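Local atomic coordinates of phosphatidylserine synthase (Haemophilus influenzae, PDB entry 3HSI), a protein that belongs to the phospholipase D superfamily, whose members pair two alpha/beta halves around a shared active-site cleft lined by HKD signature motifs. Residues V140-G145 with D390-L395; D225-G230 with F250-S255. All coordinates share one frame; numbering follows the deposited sequence.

Contact 1 carries the His142-x-Lys144 pair of a phospholipase D signature motif and fixes it beside strand 391-398; contact 2 lies one strand further out, where helix 216-229 packs on strand 245-252. The contact centres are about 11 Å apart, and the antiparallel pairing of strands 391-398 and 245-252 joins them directly. Glu392 N lies 2.8 Å from Gly251 O, a probable hydrogen bond. Packing follows the same seam: Leu252 CD1 comes within 3.5 Å of Asp390 O, and Phe250 also touches Val143. Along the chain, contact 2 is nested inside the loop closed by contact 1; in space, its helix packs on the strand next to the one that holds the motif.

Contact 1 (V140-G145 with D390-L395); sequences VLHVKG and DAENGL
Asn393 takes the crowded first torsion, CG between the backbone N and the carbonyl carbon (chi1 73°), and this carries its amide across to Lys144. Glu392 is bent at its second torsion (chi2 -87°), which folds the carboxylate back beside His142. Just before these two residues, a short parallel bridge pairs Leu141 with Ala391. The N-H of Ala391 points almost straight at Val140 O over 3.1 Å, while His142 N reaches Ala391 O at 2.8 Å along a more bent path. Asn393 then takes over from the backbone: Lys144 N donates to Asn393 OD1 at 2.9 Å from above the amide plane, and Asn393 ND2 returns a bond to a lone pair of Lys144 O at 3.0 Å. An amide suits this place because it offers acceptor and donor together; OD1 also binds Tyr154 and ND2 binds Tyr232. His142 and Lys144 match the H-x-K of the HKD signature, so these bonds fix the backbone of the motif. The imidazole has Val140 CG2 over one face, offset toward the rim, and Asp390 OD2 at its edge, 3.1 Å from CD2. Glu392 runs alongside with its carboxylate only 16° from the ring plane; OE1 lies 3.3 Å from His142 CB, and the nearby negative charges may stabilise a protonated ring. One water donates to both His142 O and Glu392 OE1 and accepts from Asn393 N. Asp390 OD1 takes the N-H of Val140 at 3.1 Å, and its charge is answered by Arg385. Strand 245-252 pairs with strand 391-398, its Phe250 and Leu252 touching Val143 and Ala391, while helix 181-195 reaches Val143 through Leu195 and Asn393 through Met187.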
# COMPACT_ATOMS: atom_id res chain seq x y z
N VAL C 140 7.06 0.66 8.59
CA VAL C 140 7.73 0.72 9.91
C VAL C 140 9.18 1.25 9.82
O VAL C 140 9.79 1.33 8.73
CB VAL C 140 7.75 -0.70 10.60
CG1 VAL C 140 6.32 -1.25 10.72
CG2 VAL C 140 8.58 -1.67 9.80
N LEU C 141 9.72 1.58 10.98
CA LEU C 141 11.06 2.05 11.08
C LEU C 141 12.04 0.88 10.96
O LEU C 141 12.17 0.06 11.87
CB LEU C 141 11.23 2.80 12.41
CG LEU C 141 12.65 3.34 12.70
CD1 LEU C 141 13.00 4.49 11.74
CD2 LEU C 141 12.75 3.80 14.16
N HIS C 142 12.71 0.79 9.82
CA HIS C 142 13.73 -0.24 9.64
C HIS C 142 15.13 0.37 9.50
O HIS C 142 16.06 -0.32 9.09
CB HIS C 142 13.44 -1.06 8.40
CG HIS C 142 12.53 -2.23 8.62
ND1 HIS C 142 12.70 -3.13 9.65
CD2 HIS C 142 11.51 -2.72 7.86
CE1 HIS C 142 11.79 -4.08 9.56
NE2 HIS C 142 11.05 -3.86 8.48
N VAL C 143 15.28 1.66 9.79
CA VAL C 143 16.58 2.30 9.87
C VAL C 143 17.38 1.63 11.02
O VAL C 143 16.82 1.42 12.11
CB VAL C 143 16.41 3.82 10.15
CG1 VAL C 143 17.74 4.49 10.61
CG2 VAL C 143 15.81 4.51 8.93
N LYS C 144 18.65 1.31 10.76
CA LYS C 144 19.52 0.67 11.75
C LYS C 144 20.68 1.54 12.16
O LYS C 144 21.00 2.53 11.49
CB LYS C 144 20.10 -0.65 11.21
CG LYS C 144 19.10 -1.56 10.54
CD LYS C 144 18.06 -2.09 11.53
CE LYS C 144 16.91 -2.81 10.80
NZ LYS C 144 15.91 -3.34 11.79
N GLY C 145 21.33 1.18 13.26
CA GLY C 145 22.53 1.91 13.67
C GLY C 145 22.43 2.27 15.13
O GLY C 145 21.38 2.70 15.59
N ASP C 390 8.55 0.56 3.82
CA ASP C 390 9.36 0.77 5.06
C ASP C 390 10.49 1.79 4.93
O ASP C 390 10.97 2.07 3.83
CB ASP C 390 9.90 -0.55 5.61
CG ASP C 390 8.80 -1.58 5.91
OD1 ASP C 390 7.65 -1.21 6.20
OD2 ASP C 390 9.09 -2.79 5.89
N ALA C 391 10.93 2.35 6.06
CA ALA C 391 12.04 3.28 6.03
C ALA C 391 13.31 2.49 6.30
O ALA C 391 13.41 1.76 7.28
CB ALA C 391 11.84 4.43 7.01
N GLU C 392 14.27 2.61 5.38
CA GLU C 392 15.47 1.78 5.38
C GLU C 392 16.74 2.60 5.32
O GLU C 392 16.73 3.76 4.85
CB GLU C 392 15.46 0.83 4.17
CG GLU C 392 14.15 0.05 3.95
CD GLU C 392 14.11 -1.25 4.75
OE1 GLU C 392 15.07 -1.52 5.51
OE2 GLU C 392 13.13 -2.00 4.60
N ASN C 393 17.85 2.00 5.75
CA ASN C 393 19.13 2.61 5.47
C ASN C 393 20.23 1.59 5.12
O ASN C 393 19.99 0.39 5.10
CB ASN C 393 19.54 3.60 6.56
CG ASN C 393 19.98 2.91 7.86
OD1 ASN C 393 19.70 1.73 8.08
ND2 ASN C 393 20.65 3.67 8.73
N GLY C 394 21.42 2.09 4.82
CA GLY C 394 22.53 1.23 4.47
C GLY C 394 23.88 1.92 4.59
O GLY C 394 23.99 3.15 4.46
N LEU C 395 24.90 1.12 4.86
CA LEU C 395 26.27 1.57 4.70
C LEU C 395 26.83 0.81 3.50
O LEU C 395 26.99 -0.42 3.53
CB LEU C 395 27.09 1.33 5.97
CG LEU C 395 26.51 1.90 7.27
CD1 LEU C 395 27.36 1.51 8.52
CD2 LEU C 395 26.35 3.44 7.18
O HOH W 1 17.35 -0.75 7.11

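Contact 2 (D225-G230 with F250-S255); sequences DLAQNG and FGLGAS
Helix-on-sheet packing of an alpha/beta fold brings the last turn of helix 216-229 against the end of strand 245-252; the axes of segments 225-229 and 250-252 approach to 7.4 Å, with their N-to-C directions 135° apart. Leu226, Phe250 and Leu252 form its apolar centre, each with CG anti to the backbone N, so that the two strand side chains extend toward the helix. Leu226 crosses the Phe250 side chain at about a right angle and sets its branch point on the ring tip, CG 3.7 Å from CZ. Its CD2 methyl meets Leu252 CD2 at 4.0 Å. Ala227 is small enough to let the backbones come close: its CB sits 3.5 Å from Leu252 O and also touches Leu252 CG. The Phe250 ring turns an edge to the end of the helix, where two carbonyl oxygens lie near its plane. Gly230 O is 3.4 Å from CD2, and Leu226 O, which already accepts the N-H of Gly230, lies 3.6 Å from CE2; the slightly positive hydrogens of an aromatic edge suit such oxygens. Gly230 is the first residue to leave the helical conformation, and without a side chain it lets the ring edge approach its backbone. Water completes the polar side of the seam: one molecule links Ala227 O with Leu252 N, at 3.0 Å from each, and another binds Gly230 O and, weakly, Phe250 O. Beyond the strand, Gly253 has a positive phi of 92°, which suits glycine because a CB would press on Leu252 O, and Ala254 packs on Arg220 of the second subunit. Phe190, Tyr194 and Leu195 of helix 181-195 extend the apolar layer. Such interleaved aliphatic and aromatic side chains between helix and strand are typical of the layered alpha/beta architecture of the phospholipase D superfamily.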
# COMPACT_ATOMS: atom_id res chain seq x y z
N ASP C 225 7.50 14.19 3.94
CA ASP C 225 8.69 15.02 4.04
C ASP C 225 9.95 14.17 4.13
O ASP C 225 10.93 14.44 3.45
CB ASP C 225 8.58 15.98 5.25
CG ASP C 225 9.69 17.03 5.28
OD1 ASP C 225 10.03 17.61 4.23
OD2 ASP C 225 10.23 17.30 6.36
N LEU C 226 9.93 13.13 4.95
CA LEU C 226 11.10 12.27 5.12
C LEU C 226 11.45 11.51 3.83
O LEU C 226 12.62 11.41 3.44
CB LEU C 226 10.86 11.32 6.28
CG LEU C 226 12.02 10.43 6.72
CD1 LEU C 226 13.19 11.24 7.24
CD2 LEU C 226 11.50 9.49 7.77
N ALA C 227 10.41 11.01 3.15
CA ALA C 227 10.57 10.28 1.91
C ALA C 227 11.23 11.17 0.87
O ALA C 227 12.09 10.73 0.12
CB ALA C 227 9.20 9.78 1.38
N GLN C 228 10.84 12.44 0.80
CA GLN C 228 11.42 13.27 -0.24
C GLN C 228 12.73 13.93 0.16
O GLN C 228 13.54 14.24 -0.71
CB GLN C 228 10.41 14.27 -0.81
CG GLN C 228 10.11 15.47 0.02
CD GLN C 228 9.23 16.47 -0.76
OE1 GLN C 228 9.03 16.31 -1.97
NE2 GLN C 228 8.70 17.49 -0.07
N ASN C 229 12.97 14.15 1.44
CA ASN C 229 14.16 14.91 1.81
C ASN C 229 15.22 14.21 2.64
O ASN C 229 16.34 14.65 2.65
CB ASN C 229 13.80 16.24 2.50
CG ASN C 229 12.86 17.09 1.67
OD1 ASN C 229 13.18 17.48 0.56
ND2 ASN C 229 11.70 17.39 2.23
N GLY C 230 14.88 13.15 3.35
CA GLY C 230 15.87 12.53 4.21
C GLY C 230 17.08 12.07 3.42
O GLY C 230 16.95 11.38 2.41
N PHE C 250 19.96 6.29 2.57
CA PHE C 250 18.61 6.25 3.15
C PHE C 250 17.54 6.04 2.07
O PHE C 250 17.68 6.51 0.96
CB PHE C 250 18.31 7.52 3.99
CG PHE C 250 16.88 7.60 4.49
CD1 PHE C 250 16.44 6.79 5.54
CD2 PHE C 250 15.96 8.47 3.89
CE1 PHE C 250 15.14 6.84 5.99
CE2 PHE C 250 14.65 8.53 4.33
CZ PHE C 250 14.23 7.72 5.38
N GLY C 251 16.48 5.34 2.38
CA GLY C 251 15.38 5.23 1.44
C GLY C 251 14.08 5.04 2.16
O GLY C 251 14.01 4.31 3.17
N LEU C 252 13.05 5.71 1.65
CA LEU C 252 11.69 5.44 2.08
C LEU C 252 10.75 5.71 0.92
O LEU C 252 10.74 6.80 0.41
CB LEU C 252 11.32 6.35 3.29
CG LEU C 252 9.85 6.46 3.72
CD1 LEU C 252 9.28 5.11 4.11
CD2 LEU C 252 9.63 7.50 4.87
N GLY C 253 9.93 4.72 0.54
CA GLY C 253 8.93 4.92 -0.50
C GLY C 253 9.48 4.54 -1.86
O GLY C 253 10.67 4.31 -2.02
N ALA C 254 8.60 4.44 -2.84
CA ALA C 254 8.93 3.90 -4.16
C ALA C 254 9.67 4.88 -5.09
O ALA C 254 10.48 4.46 -5.86
CB ALA C 254 7.65 3.35 -4.85
N SER C 255 9.42 6.18 -5.02
CA SER C 255 10.07 7.12 -5.95
C SER C 255 11.25 7.80 -5.30
O SER C 255 11.20 8.13 -4.11
CB SER C 255 9.04 8.20 -6.47
O HOH W 2 13.71 8.19 0.14
O HOH W 3 18.06 9.82 0.57